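Local atomic coordinates of AfJAMM (Archaeoglobus fulgidus, PDB entry 1R5X), a protein that binds a zinc ion in a JAMM motif and probably acts as a metallopeptidase of the JAB/MPN family. Residues D33-L38 with D47-L52; T77-P82 with H103-Y108; P84-S89 with S114-N119. All coordinates share one frame; numbering follows the deposited sequence.

Contact 1 (D33-L38 with D47-L52)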
ATOM      1  N   ASP A  33       6.795  -9.580 -11.011  1.00 28.60           N
ATOM      2  CA  ASP A  33       7.109  -8.166 -11.166  1.00 31.10           C
ATOM      3  C   ASP A  33       6.423  -7.367 -10.066  1.00 31.87           C
ATOM      4  O   ASP A  33       5.532  -7.870  -9.383  1.00 33.21           O
ATOM      5  CB  ASP A  33       6.665  -7.679 -12.548  1.00 31.19           C
ATOM      6  CG  ASP A  33       7.364  -8.429 -13.670  1.00 32.64           C
ATOM      7  OD1 ASP A  33       8.606  -8.511 -13.635  1.00 31.96           O
ATOM      8  OD2 ASP A  33       6.683  -8.940 -14.579  1.00 35.90           O
ATOM      9  N   GLU A  34       6.843  -6.124  -9.885  1.00 32.55           N
ATOM     10  CA  GLU A  34       6.254  -5.298  -8.848  1.00 32.20           C
ATOM     11  C   GLU A  34       5.002  -4.575  -9.300  1.00 30.71           C
ATOM     12  O   GLU A  34       4.904  -4.108 -10.430  1.00 30.56           O
ATOM     13  CB  GLU A  34       7.274  -4.283  -8.329  1.00 33.38           C
ATOM     14  CG  GLU A  34       8.541  -4.928  -7.803  1.00 39.62           C
ATOM     15  CD  GLU A  34       9.395  -3.975  -6.990  1.00 42.11           C
ATOM     16  OE1 GLU A  34       9.692  -2.867  -7.482  1.00 43.47           O
ATOM     17  OE2 GLU A  34       9.777  -4.343  -5.858  1.00 44.26           O
ATOM     18  N   PHE A  35       4.034  -4.507  -8.400  1.00 28.84           N
ATOM     19  CA  PHE A  35       2.788  -3.817  -8.667  1.00 28.35           C
ATOM     20  C   PHE A  35       2.887  -2.450  -7.979  1.00 26.44           C
ATOM     21  O   PHE A  35       3.375  -2.356  -6.858  1.00 26.02           O
ATOM     22  CB  PHE A  35       1.625  -4.625  -8.083  1.00 28.64           C
ATOM     23  CG  PHE A  35       0.396  -3.812  -7.807  1.00 27.17           C
ATOM     24  CD1 PHE A  35      -0.348  -3.266  -8.848  1.00 29.46           C
ATOM     25  CD2 PHE A  35      -0.017  -3.590  -6.499  1.00 27.82           C
ATOM     26  CE1 PHE A  35      -1.493  -2.500  -8.581  1.00 31.04           C
ATOM     27  CE2 PHE A  35      -1.151  -2.832  -6.220  1.00 26.49           C
ATOM     28  CZ  PHE A  35      -1.892  -2.287  -7.259  1.00 28.72           C
ATOM     29  N   ILE A  36       2.453  -1.394  -8.652  1.00 24.62           N
ATOM     30  CA  ILE A  36       2.476  -0.065  -8.043  1.00 25.47           C
ATOM     31  C   ILE A  36       1.230   0.730  -8.418  1.00 23.04           C
ATOM     32  O   ILE A  36       0.765   0.688  -9.558  1.00 23.70           O
ATOM     33  CB  ILE A  36       3.722   0.751  -8.452  1.00 27.38           C
ATOM     34  CG1 ILE A  36       3.715   2.084  -7.696  1.00 28.77           C
ATOM     35  CG2 ILE A  36       3.722   0.991  -9.961  1.00 29.38           C
ATOM     36  CD1 ILE A  36       4.996   2.865  -7.782  1.00 33.16           C
ATOM     37  N   ALA A  37       0.688   1.455  -7.454  1.00 21.70           N
ATOM     38  CA  ALA A  37      -0.510   2.241  -7.697  1.00 20.19           C
ATOM     39  C   ALA A  37      -0.700   3.294  -6.616  1.00 20.96           C
ATOM     40  O   ALA A  37       0.037   3.337  -5.623  1.00 20.50           O
ATOM     41  CB  ALA A  37      -1.730   1.317  -7.757  1.00 18.69           C
ATOM     42  N   LEU A  38      -1.690   4.153  -6.817  1.00 21.70           N
ATOM     43  CA  LEU A  38      -1.978   5.200  -5.850  1.00 21.88           C
ATOM     44  C   LEU A  38      -3.211   4.880  -5.012  1.00 20.22           C
ATOM     45  O   LEU A  38      -4.126   4.174  -5.451  1.00 17.80           O
ATOM     46  CB  LEU A  38      -2.164   6.545  -6.556  1.00 20.06           C
ATOM     47  CG  LEU A  38      -0.944   7.069  -7.307  1.00 23.48           C
ATOM     48  CD1 LEU A  38      -1.297   8.400  -7.969  1.00 24.80           C
ATOM     49  CD2 LEU A  38       0.232   7.237  -6.348  1.00 23.09           C
ATOM     50  N   ASP A  47     -10.517   3.687   0.144  1.00 31.81           N
ATOM     51  CA  ASP A  47     -11.367   2.803  -0.646  1.00 33.97           C
ATOM     52  C   ASP A  47     -11.186   3.013  -2.144  1.00 34.12           C
ATOM     53  O   ASP A  47     -11.974   2.506  -2.944  1.00 33.70           O
ATOM     54  CB  ASP A  47     -12.844   2.982  -0.261  1.00 35.39           C
ATOM     55  CG  ASP A  47     -13.303   4.429  -0.315  1.00 37.72           C
ATOM     56  OD1 ASP A  47     -14.490   4.678  -0.037  1.00 38.36           O
ATOM     57  OD2 ASP A  47     -12.488   5.322  -0.625  1.00 42.42           O
ATOM     58  N   GLU A  48     -10.140   3.749  -2.517  1.00 32.31           N
ATOM     59  CA  GLU A  48      -9.866   4.012  -3.921  1.00 31.26           C
ATOM     60  C   GLU A  48      -8.502   3.497  -4.364  1.00 29.61           C
ATOM     61  O   GLU A  48      -7.491   3.683  -3.682  1.00 27.64           O
ATOM     62  CB  GLU A  48      -9.932   5.516  -4.230  1.00 35.56           C
ATOM     63  CG  GLU A  48     -11.238   6.216  -3.863  1.00 43.02           C
ATOM     64  CD  GLU A  48     -11.275   7.667  -4.339  1.00 47.86           C
ATOM     65  OE1 GLU A  48     -11.168   7.896  -5.563  1.00 50.17           O
ATOM     66  OE2 GLU A  48     -11.412   8.583  -3.498  1.00 50.00           O
ATOM     67  N   LEU A  49      -8.489   2.836  -5.513  1.00 26.65           N
ATOM     68  CA  LEU A  49      -7.258   2.346  -6.091  1.00 25.58           C
ATOM     69  C   LEU A  49      -7.118   3.108  -7.408  1.00 24.31           C
ATOM     70  O   LEU A  49      -8.029   3.107  -8.235  1.00 21.19           O
ATOM     71  CB  LEU A  49      -7.333   0.841  -6.347  1.00 26.05           C
ATOM     72  CG  LEU A  49      -5.968   0.176  -6.534  1.00 28.19           C
ATOM     73  CD1 LEU A  49      -5.051   0.586  -5.391  1.00 26.55           C
ATOM     74  CD2 LEU A  49      -6.119  -1.344  -6.568  1.00 29.13           C
ATOM     75  N   ILE A  50      -5.988   3.777  -7.585  1.00 24.44           N
ATOM     76  CA  ILE A  50      -5.743   4.548  -8.796  1.00 28.01           C
ATOM     77  C   ILE A  50      -4.541   3.976  -9.527  1.00 30.07           C
ATOM     78  O   ILE A  50      -3.428   4.001  -9.010  1.00 28.84           O
ATOM     79  CB  ILE A  50      -5.468   6.028  -8.464  1.00 29.87           C
ATOM     80  CG1 ILE A  50      -6.631   6.598  -7.649  1.00 31.86           C
ATOM     81  CG2 ILE A  50      -5.287   6.833  -9.755  1.00 31.31           C
ATOM     82  CD1 ILE A  50      -6.420   8.020  -7.194  1.00 35.65           C
ATOM     83  N   PHE A  51      -4.767   3.460 -10.729  1.00 34.11           N
ATOM     84  CA  PHE A  51      -3.678   2.881 -11.504  1.00 40.82           C
ATOM     85  C   PHE A  51      -2.915   3.882 -12.340  1.00 42.40           C
ATOM     86  O   PHE A  51      -3.485   4.824 -12.879  1.00 43.80           O
ATOM     87  CB  PHE A  51      -4.185   1.746 -12.388  1.00 42.77           C
ATOM     88  CG  PHE A  51      -4.517   0.504 -11.624  1.00 46.07           C
ATOM     89  CD1 PHE A  51      -5.684   0.424 -10.876  1.00 46.46           C
ATOM     90  CD2 PHE A  51      -3.644  -0.579 -11.625  1.00 47.05           C
ATOM     91  CE1 PHE A  51      -5.978  -0.718 -10.134  1.00 48.60           C
ATOM     92  CE2 PHE A  51      -3.930  -1.723 -10.886  1.00 48.60           C
ATOM     93  CZ  PHE A  51      -5.102  -1.792 -10.140  1.00 48.85           C
ATOM     94  N   LEU A  52      -1.612   3.652 -12.438  1.00 46.50           N
ATOM     95  CA  LEU A  52      -0.711   4.521 -13.178  1.00 50.61           C
ATOM     96  C   LEU A  52      -0.779   4.327 -14.689  1.00 52.02           C
ATOM     97  O   LEU A  52      -0.976   3.215 -15.180  1.00 51.48           O
ATOM     98  CB  LEU A  52       0.724   4.292 -12.693  1.00 51.00           C
ATOM     99  CG  LEU A  52       0.884   4.338 -11.171  1.00 52.89           C
ATOM    100  CD1 LEU A  52       2.349   4.153 -10.799  1.00 53.81           C
ATOM    101  CD2 LEU A  52       0.363   5.672 -10.641  1.00 53.24           C
TER
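F35 opens the contact by reaching its ring edge across to F51: CE1 of F35 lies 3.4 Å from CE2 of F51. The two side chains cross at about a right angle, with ring planes turned 52° to each other. CG of F35 is anti to the backbone N (chi1 157°), which carries the ring forward to F51 and, more distantly, to L49 CD2. I36 turns its CG2 branch to L52, meeting CD1 of that residue at 3.5 Å. At A37 the methyl group sits against the carbonyl of I50, A37 CB to I50 O being 3.4 Å, and the L49 side chain is also near it. L38 makes the firm connection. Its N donates to I50 O at 2.8 Å, and I50 N returns a bond of 2.9 Å to L38 O. This hydrogen-bonded antiparallel pair brings the two CB atoms within 3.9 Å of each other, and CD2 of L52 packs on L38 CG at 3.8 Å, the side chains crossing. The strands belong to the hairpin 36-40/45-51, with a classic beta bulge at D47 and E48 opposite S40. Helix 17-30 packs on F35 and L49, and F35 is tied to S80 on the neighbouring strand. Beyond the paired amides of L38 and I50, the side chains that meet are all apolar, so their fit rests on shape rather than charge.

Contact 2 (T77-P82 with H103-Y108). With ZN (zinc ion), chain C.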
ATOM      1  N   THR A  77       0.568   5.670  -1.529  1.00 23.93           N
ATOM      2  CA  THR A  77       0.918   4.695  -2.542  1.00 23.53           C
ATOM      3  C   THR A  77       0.934   3.285  -2.008  1.00 22.95           C
ATOM      4  O   THR A  77       0.897   3.048  -0.807  1.00 23.13           O
ATOM      5  CB  THR A  77       2.318   4.956  -3.123  1.00 25.91           C
ATOM      6  OG1 THR A  77       3.314   4.628  -2.139  1.00 28.78           O
ATOM      7  CG2 THR A  77       2.469   6.412  -3.517  1.00 29.77           C
ATOM      8  N   VAL A  78       0.993   2.351  -2.940  1.00 23.62           N
ATOM      9  CA  VAL A  78       1.056   0.950  -2.629  1.00 23.71           C
ATOM     10  C   VAL A  78       1.909   0.298  -3.712  1.00 25.56           C
ATOM     11  O   VAL A  78       1.837   0.657  -4.889  1.00 25.88           O
ATOM     12  CB  VAL A  78      -0.345   0.306  -2.633  1.00 23.36           C
ATOM     13  CG1 VAL A  78      -0.970   0.410  -4.025  1.00 24.41           C
ATOM     14  CG2 VAL A  78      -0.242  -1.134  -2.216  1.00 21.81           C
ATOM     15  N   HIS A  79       2.754  -0.636  -3.306  1.00 27.41           N
ATOM     16  CA  HIS A  79       3.553  -1.360  -4.275  1.00 29.36           C
ATOM     17  C   HIS A  79       4.009  -2.653  -3.638  1.00 28.24           C
ATOM     18  O   HIS A  79       3.995  -2.788  -2.421  1.00 26.50           O
ATOM     19  CB  HIS A  79       4.713  -0.507  -4.809  1.00 33.90           C
ATOM     20  CG  HIS A  79       5.952  -0.560  -3.985  1.00 37.71           C
ATOM     21  ND1 HIS A  79       6.006  -0.150  -2.672  1.00 39.60           N
ATOM     22  CD2 HIS A  79       7.200  -0.968  -4.305  1.00 39.55           C
ATOM     23  CE1 HIS A  79       7.236  -0.302  -2.218  1.00 41.43           C
ATOM     24  NE2 HIS A  79       7.980  -0.796  -3.192  1.00 41.96           N
ATOM     25  N   SER A  80       4.385  -3.618  -4.462  1.00 26.45           N
ATOM     26  CA  SER A  80       4.779  -4.915  -3.937  1.00 28.33           C
ATOM     27  C   SER A  80       6.219  -5.321  -4.172  1.00 27.92           C
ATOM     28  O   SER A  80       6.946  -4.698  -4.940  1.00 25.76           O
ATOM     29  CB  SER A  80       3.826  -5.981  -4.482  1.00 26.50           C
ATOM     30  OG  SER A  80       3.821  -5.964  -5.899  1.00 31.23           O
ATOM     31  N   HIS A  81       6.594  -6.389  -3.478  1.00 28.68           N
ATOM     32  CA  HIS A  81       7.926  -6.981  -3.531  1.00 27.70           C
ATOM     33  C   HIS A  81       7.749  -8.477  -3.746  1.00 28.58           C
ATOM     34  O   HIS A  81       7.004  -9.129  -3.010  1.00 28.21           O
ATOM     35  CB  HIS A  81       8.641  -6.777  -2.204  1.00 26.54           C
ATOM     36  CG  HIS A  81       9.062  -5.365  -1.947  1.00 27.97           C
ATOM     37  ND1 HIS A  81       9.499  -4.936  -0.711  1.00 27.48           N
ATOM     38  CD2 HIS A  81       9.141  -4.291  -2.768  1.00 27.59           C
ATOM     39  CE1 HIS A  81       9.828  -3.659  -0.783  1.00 28.31           C
ATOM     40  NE2 HIS A  81       9.618  -3.244  -2.019  1.00 28.10           N
ATOM     41  N   PRO A  82       8.448  -9.049  -4.734  1.00 30.73           N
ATOM     42  CA  PRO A  82       8.344 -10.482  -5.023  1.00 30.95           C
ATOM     43  C   PRO A  82       9.006 -11.400  -3.986  1.00 34.04           C
ATOM     44  O   PRO A  82       9.062 -12.618  -4.172  1.00 33.32           O
ATOM     45  CB  PRO A  82       8.982 -10.589  -6.398  1.00 30.93           C
ATOM     46  CG  PRO A  82      10.046  -9.538  -6.342  1.00 30.45           C
ATOM     47  CD  PRO A  82       9.329  -8.377  -5.706  1.00 30.49           C
ATOM     48  N   HIS A 103       1.805   4.768   2.900  1.00 22.49           N
ATOM     49  CA  HIS A 103       2.497   3.979   1.892  1.00 21.45           C
ATOM     50  C   HIS A 103       2.495   2.529   2.298  1.00 21.12           C
ATOM     51  O   HIS A 103       3.094   2.143   3.302  1.00 19.53           O
ATOM     52  CB  HIS A 103       3.914   4.509   1.737  1.00 20.84           C
ATOM     53  CG  HIS A 103       3.951   5.972   1.433  1.00 24.81           C
ATOM     54  ND1 HIS A 103       3.789   6.472   0.158  1.00 24.47           N
ATOM     55  CD2 HIS A 103       4.045   7.047   2.251  1.00 23.92           C
ATOM     56  CE1 HIS A 103       3.784   7.792   0.204  1.00 25.96           C
ATOM     57  NE2 HIS A 103       3.936   8.166   1.462  1.00 25.37           N
ATOM     58  N   ILE A 104       1.790   1.730   1.509  1.00 18.71           N
ATOM     59  CA  ILE A 104       1.678   0.319   1.798  1.00 19.53           C
ATOM     60  C   ILE A 104       2.658  -0.512   0.992  1.00 19.05           C
ATOM     61  O   ILE A 104       2.927  -0.230  -0.181  1.00 18.31           O
ATOM     62  CB  ILE A 104       0.248  -0.184   1.521  1.00 18.99           C
ATOM     63  CG1 ILE A 104      -0.718   0.437   2.533  1.00 17.94           C
ATOM     64  CG2 ILE A 104       0.198  -1.725   1.580  1.00 16.73           C
ATOM     65  CD1 ILE A 104      -2.223   0.200   2.209  1.00 10.88           C
ATOM     66  N   ILE A 105       3.197  -1.528   1.650  1.00 19.03           N
ATOM     67  CA  ILE A 105       4.118  -2.448   1.013  1.00 20.92           C
ATOM     68  C   ILE A 105       3.534  -3.839   1.193  1.00 18.04           C
ATOM     69  O   ILE A 105       3.211  -4.250   2.309  1.00 19.04           O
ATOM     70  CB  ILE A 105       5.537  -2.377   1.646  1.00 23.78           C
ATOM     71  CG1 ILE A 105       6.129  -0.980   1.415  1.00 26.28           C
ATOM     72  CG2 ILE A 105       6.445  -3.433   1.023  1.00 23.20           C
ATOM     73  CD1 ILE A 105       7.623  -0.874   1.688  1.00 30.64           C
ATOM     74  N   VAL A 106       3.369  -4.546   0.084  1.00 18.97           N
ATOM     75  CA  VAL A 106       2.830  -5.900   0.105  1.00 20.63           C
ATOM     76  C   VAL A 106       3.936  -6.813  -0.415  1.00 22.57           C
ATOM     77  O   VAL A 106       4.611  -6.494  -1.391  1.00 21.03           O
ATOM     78  CB  VAL A 106       1.568  -6.009  -0.796  1.00 24.14           C
ATOM     79  CG1 VAL A 106       1.013  -7.427  -0.763  1.00 24.36           C
ATOM     80  CG2 VAL A 106       0.488  -5.016  -0.313  1.00 22.07           C
ATOM     81  N   CYS A 107       4.135  -7.948   0.241  1.00 25.29           N
ATOM     82  CA  CYS A 107       5.190  -8.855  -0.185  1.00 26.72           C
ATOM     83  C   CYS A 107       4.717 -10.293  -0.279  1.00 24.86           C
ATOM     84  O   CYS A 107       3.665 -10.652   0.244  1.00 24.42           O
ATOM     85  CB  CYS A 107       6.375  -8.758   0.774  1.00 29.05           C
ATOM     86  SG  CYS A 107       5.955  -9.189   2.471  1.00 36.19           S
ATOM     87  N   TYR A 108       5.502 -11.103  -0.976  1.00 21.93           N
ATOM     88  CA  TYR A 108       5.205 -12.514  -1.167  1.00 21.36           C
ATOM     89  C   TYR A 108       4.947 -13.172   0.197  1.00 22.26           C
ATOM     90  O   TYR A 108       5.641 -12.879   1.177  1.00 21.49           O
ATOM     91  CB  TYR A 108       6.402 -13.172  -1.861  1.00 21.81           C
ATOM     92  CG  TYR A 108       6.183 -14.609  -2.262  1.00 23.40           C
ATOM     93  CD1 TYR A 108       5.807 -14.936  -3.562  1.00 23.84           C
ATOM     94  CD2 TYR A 108       6.357 -15.646  -1.342  1.00 22.10           C
ATOM     95  CE1 TYR A 108       5.613 -16.255  -3.941  1.00 24.58           C
ATOM     96  CE2 TYR A 108       6.162 -16.970  -1.711  1.00 23.01           C
ATOM     97  CZ  TYR A 108       5.792 -17.268  -3.008  1.00 24.65           C
ATOM     98  OH  TYR A 108       5.581 -18.579  -3.381  1.00 27.27           O
TER
HETATM   99 ZN    ZN C 122       9.833  -1.351  -2.541  1.00 55.82          ZN
HETATM  100  O   HOH W   1       4.131   2.057  -1.322  1.00 22.57           O
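H79 and H81 bring their NE2 atoms to one zinc ion, each bond 2.0 Å long, so two nitrogens that would otherwise make a poor pair stand only 3.2 Å apart. D92 is the third protein ligand. I105 of the adjoining strand touches both imidazoles: its CG2 lies over one face of the H81 ring, 4.1 Å from the centroid in a CH-pi contact, while CG1 runs alongside H79. The H79 ring is placed by a chi1 of 87°, between the backbone N and the carbonyl carbon, and its ND1 donates to a water that in turn donates to I104 O and also bonds T77 OG1. H81 ND1 is held by the carbonyl of S85. The strands run parallel as the two arms of a beta-alpha-beta unit around helix 90-95, and H79, H81 and D92 are the zinc ligands of the JAMM motif. The ladder between the two strands includes I104 N to T77 O (2.8 Å) and H81 N to V106 O (2.9 Å). At the start of the ladder T77 OG1 meets H103 ND1 at 3.0 Å, in the plane of the imidazole at its edge. With an alanine in place of H103, T77 OG1 would probably lose this partner and F96 its stacked ring. On the other face V78 CG2 packs against I104 CG2 at 3.9 Å, and S80 OG bonds the amide of F35.

Contact 3 (P84-S89 with S114-N119); sequences PSCRPS and SWKCYN
The loop 84-89 passes over strand 115-118 without pairing with it, the nearest CA atoms being those of C86 and W115 at 6.4 Å. C86 points its side chain toward the strand, SG lying 3.1 Å from S114 O and packing on W115 CA. Beside it, Y118 OH donates to C86 O at 2.7 Å, coming in from above the carbonyl plane. P88 covers the same tyrosine: its CG stands 3.5 Å from the centroid of the Y118 ring, only 9° off the normal, a CH-pi contact over the centre of one face. This loop leads from the zinc-binding histidines to helix 90-95 within the JAB fold; S89 is the helix N-cap, and its backbone N bonds D92, the aspartate ligand. Bends at chi2 (-62°) and chi3 bring the R87 guanidinium beside the Y118 hydroxyl, but NH2 is modelled too close to OH for the exact fit to be trusted, and the approach is doubtful. K116, extended beyond CG, lays CD at the guanidinium edge, 3.3 Å from R87 NH2. That nitrogen is also 3.3 Å from K116 NZ, a close approach of like charges probably eased by E124, which forms a salt bridge with R87 and a long, weak ion pair with K116.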
ATOM      1  N   PRO A  84       9.481 -12.332   0.422  1.00 41.32           N
ATOM      2  CA  PRO A  84       8.851 -12.305   1.753  1.00 44.29           C
ATOM      3  C   PRO A  84       9.181 -11.150   2.721  1.00 46.40           C
ATOM      4  O   PRO A  84       9.009 -11.299   3.929  1.00 47.83           O
ATOM      5  CB  PRO A  84       9.243 -13.653   2.349  1.00 43.45           C
ATOM      6  CG  PRO A  84       9.388 -14.531   1.121  1.00 43.99           C
ATOM      7  CD  PRO A  84      10.148 -13.625   0.191  1.00 41.34           C
ATOM      8  N   SER A  85       9.631 -10.006   2.211  1.00 48.99           N
ATOM      9  CA  SER A  85       9.960  -8.852   3.062  1.00 50.98           C
ATOM     10  C   SER A  85       9.207  -7.573   2.730  1.00 51.54           C
ATOM     11  O   SER A  85       9.105  -7.176   1.564  1.00 51.62           O
ATOM     12  CB  SER A  85      11.458  -8.568   3.002  1.00 52.13           C
ATOM     13  OG  SER A  85      11.701  -7.186   2.803  1.00 54.02           O
ATOM     14  N   CYS A  86       8.672  -6.930   3.765  1.00 52.88           N
ATOM     15  CA  CYS A  86       7.910  -5.684   3.597  1.00 53.47           C
ATOM     16  C   CYS A  86       8.731  -4.458   3.926  1.00 53.90           C
ATOM     17  O   CYS A  86       8.221  -3.339   3.929  1.00 55.65           O
ATOM     18  CB  CYS A  86       6.672  -5.698   4.503  1.00 52.13           C
ATOM     19  SG  CYS A  86       5.177  -6.317   3.745  1.00 49.88           S
ATOM     20  N   ARG A  87      10.001  -4.683   4.232  1.00 53.79           N
ATOM     21  CA  ARG A  87      10.902  -3.590   4.582  1.00 53.51           C
ATOM     22  C   ARG A  87      11.097  -2.661   3.386  1.00 52.18           C
ATOM     23  O   ARG A  87      11.359  -3.112   2.269  1.00 51.82           O
ATOM     24  CB  ARG A  87      12.261  -4.140   5.029  1.00 55.06           C
ATOM     25  CG  ARG A  87      12.254  -4.868   6.379  1.00 57.09           C
ATOM     26  CD  ARG A  87      11.853  -3.953   7.529  1.00 60.35           C
ATOM     27  NE  ARG A  87      10.403  -3.844   7.676  1.00 63.59           N
ATOM     28  CZ  ARG A  87       9.794  -2.982   8.485  1.00 64.58           C
ATOM     29  NH1 ARG A  87      10.505  -2.141   9.224  1.00 65.47           N
ATOM     30  NH2 ARG A  87       8.470  -2.972   8.567  1.00 64.73           N
ATOM     31  N   PRO A  88      10.958  -1.347   3.605  1.00 51.52           N
ATOM     32  CA  PRO A  88      11.123  -0.350   2.543  1.00 50.86           C
ATOM     33  C   PRO A  88      12.521  -0.421   1.937  1.00 50.57           C
ATOM     34  O   PRO A  88      13.500  -0.639   2.646  1.00 50.41           O
ATOM     35  CB  PRO A  88      10.886   0.972   3.272  1.00 50.52           C
ATOM     36  CG  PRO A  88       9.936   0.580   4.366  1.00 51.89           C
ATOM     37  CD  PRO A  88      10.539  -0.707   4.863  1.00 50.77           C
ATOM     38  N   SER A  89      12.614  -0.255   0.622  1.00 50.43           N
ATOM     39  CA  SER A  89      13.908  -0.285  -0.042  1.00 50.41           C
ATOM     40  C   SER A  89      14.396   1.154  -0.148  1.00 51.72           C
ATOM     41  O   SER A  89      13.628   2.093   0.081  1.00 50.87           O
ATOM     42  CB  SER A  89      13.784  -0.891  -1.438  1.00 49.57           C
ATOM     43  OG  SER A  89      13.043  -0.045  -2.296  1.00 48.93           O
ATOM     44  N   SER A 114       0.781 -10.124   4.776  1.00 35.49           N
ATOM     45  CA  SER A 114       2.000  -9.796   4.047  1.00 35.03           C
ATOM     46  C   SER A 114       2.135  -8.338   3.624  1.00 32.57           C
ATOM     47  O   SER A 114       2.814  -8.037   2.634  1.00 34.57           O
ATOM     48  CB  SER A 114       2.121 -10.692   2.811  1.00 32.78           C
ATOM     49  OG  SER A 114       2.024 -12.054   3.180  1.00 36.13           O
ATOM     50  N   TRP A 115       1.489  -7.440   4.359  1.00 26.97           N
ATOM     51  CA  TRP A 115       1.583  -6.017   4.057  1.00 28.12           C
ATOM     52  C   TRP A 115       1.784  -5.187   5.323  1.00 27.50           C
ATOM     53  O   TRP A 115       1.410  -5.591   6.415  1.00 28.62           O
ATOM     54  CB  TRP A 115       0.319  -5.514   3.338  1.00 23.19           C
ATOM     55  CG  TRP A 115      -0.927  -5.595   4.181  1.00 24.15           C
ATOM     56  CD1 TRP A 115      -1.704  -6.713   4.417  1.00 20.98           C
ATOM     57  CD2 TRP A 115      -1.550  -4.517   4.894  1.00 22.95           C
ATOM     58  NE1 TRP A 115      -2.767  -6.387   5.224  1.00 20.31           N
ATOM     59  CE2 TRP A 115      -2.701  -5.048   5.533  1.00 23.50           C
ATOM     60  CE3 TRP A 115      -1.250  -3.152   5.057  1.00 25.98           C
ATOM     61  CZ2 TRP A 115      -3.557  -4.256   6.329  1.00 22.21           C
ATOM     62  CZ3 TRP A 115      -2.100  -2.362   5.849  1.00 27.55           C
ATOM     63  CH2 TRP A 115      -3.244  -2.924   6.472  1.00 25.41           C
ATOM     64  N   LYS A 116       2.371  -4.015   5.145  1.00 26.83           N
ATOM     65  CA  LYS A 116       2.602  -3.076   6.227  1.00 26.01           C
ATOM     66  C   LYS A 116       2.424  -1.695   5.633  1.00 24.58           C
ATOM     67  O   LYS A 116       2.542  -1.514   4.414  1.00 23.05           O
ATOM     68  CB  LYS A 116       4.020  -3.202   6.783  1.00 29.32           C
ATOM     69  CG  LYS A 116       4.223  -4.436   7.652  1.00 33.28           C
ATOM     70  CD  LYS A 116       5.611  -4.485   8.239  1.00 36.21           C
ATOM     71  CE  LYS A 116       5.805  -5.749   9.065  1.00 38.14           C
ATOM     72  NZ  LYS A 116       7.198  -5.829   9.582  1.00 44.09           N
ATOM     73  N   CYS A 117       2.111  -0.733   6.489  1.00 21.65           N
ATOM     74  CA  CYS A 117       1.948   0.635   6.058  1.00 22.74           C
ATOM     75  C   CYS A 117       3.070   1.474   6.678  1.00 22.76           C
ATOM     76  O   CYS A 117       3.536   1.195   7.784  1.00 22.32           O
ATOM     77  CB  CYS A 117       0.576   1.156   6.495  1.00 23.07           C
ATOM     78  SG  CYS A 117       0.154   2.815   5.882  1.00 23.41           S
ATOM     79  N   TYR A 118       3.513   2.491   5.952  1.00 24.55           N
ATOM     80  CA  TYR A 118       4.566   3.371   6.435  1.00 25.75           C
ATOM     81  C   TYR A 118       4.177   4.809   6.141  1.00 26.42           C
ATOM     82  O   TYR A 118       3.351   5.065   5.267  1.00 27.19           O
ATOM     83  CB  TYR A 118       5.908   3.061   5.735  1.00 26.46           C
ATOM     84  CG  TYR A 118       6.390   1.633   5.893  1.00 29.07           C
ATOM     85  CD1 TYR A 118       6.026   0.644   4.970  1.00 28.56           C
ATOM     86  CD2 TYR A 118       7.194   1.262   6.973  1.00 30.30           C
ATOM     87  CE1 TYR A 118       6.451  -0.679   5.118  1.00 26.64           C
ATOM     88  CE2 TYR A 118       7.628  -0.063   7.132  1.00 30.86           C
ATOM     89  CZ  TYR A 118       7.251  -1.025   6.199  1.00 30.43           C
ATOM     90  OH  TYR A 118       7.680  -2.329   6.341  1.00 30.15           O
ATOM     91  N   ASN A 119       4.766   5.751   6.872  1.00 26.96           N
ATOM     92  CA  ASN A 119       4.482   7.158   6.624  1.00 29.00           C
ATOM     93  C   ASN A 119       5.637   7.753   5.818  1.00 29.02           C
ATOM     94  O   ASN A 119       6.607   7.061   5.520  1.00 30.20           O
ATOM     95  CB  ASN A 119       4.288   7.931   7.938  1.00 28.10           C
ATOM     96  CG  ASN A 119       5.484   7.835   8.867  1.00 28.83           C
ATOM     97  OD1 ASN A 119       6.627   7.669   8.427  1.00 29.37           O
ATOM     98  ND2 ASN A 119       5.228   7.960  10.163  1.00 27.20           N
TER

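Overall arrangement
From the N terminus, contact 1 comes first: it closes the short loop of the hairpin 36-40/45-51 and is complete before the others begin. Contacts 2 and 3 then cross, since 84-89 falls between the two strands of contact 2 while 114-119 follows both. Strand 36-40 lies beside 76-81, where F35 O and S80 N, and A37 N and V78 O, probably hydrogen-bond, linking contact 1 to contact 2. Strand 102-107 in turn neighbours 115-118, and C86 SG packs on C107 SG without a disulfide here. One sheet thus runs through all three contacts, with contacts 1 and 3 on opposite sides of the chain's centre and the zinc-binding histidines in contact 2.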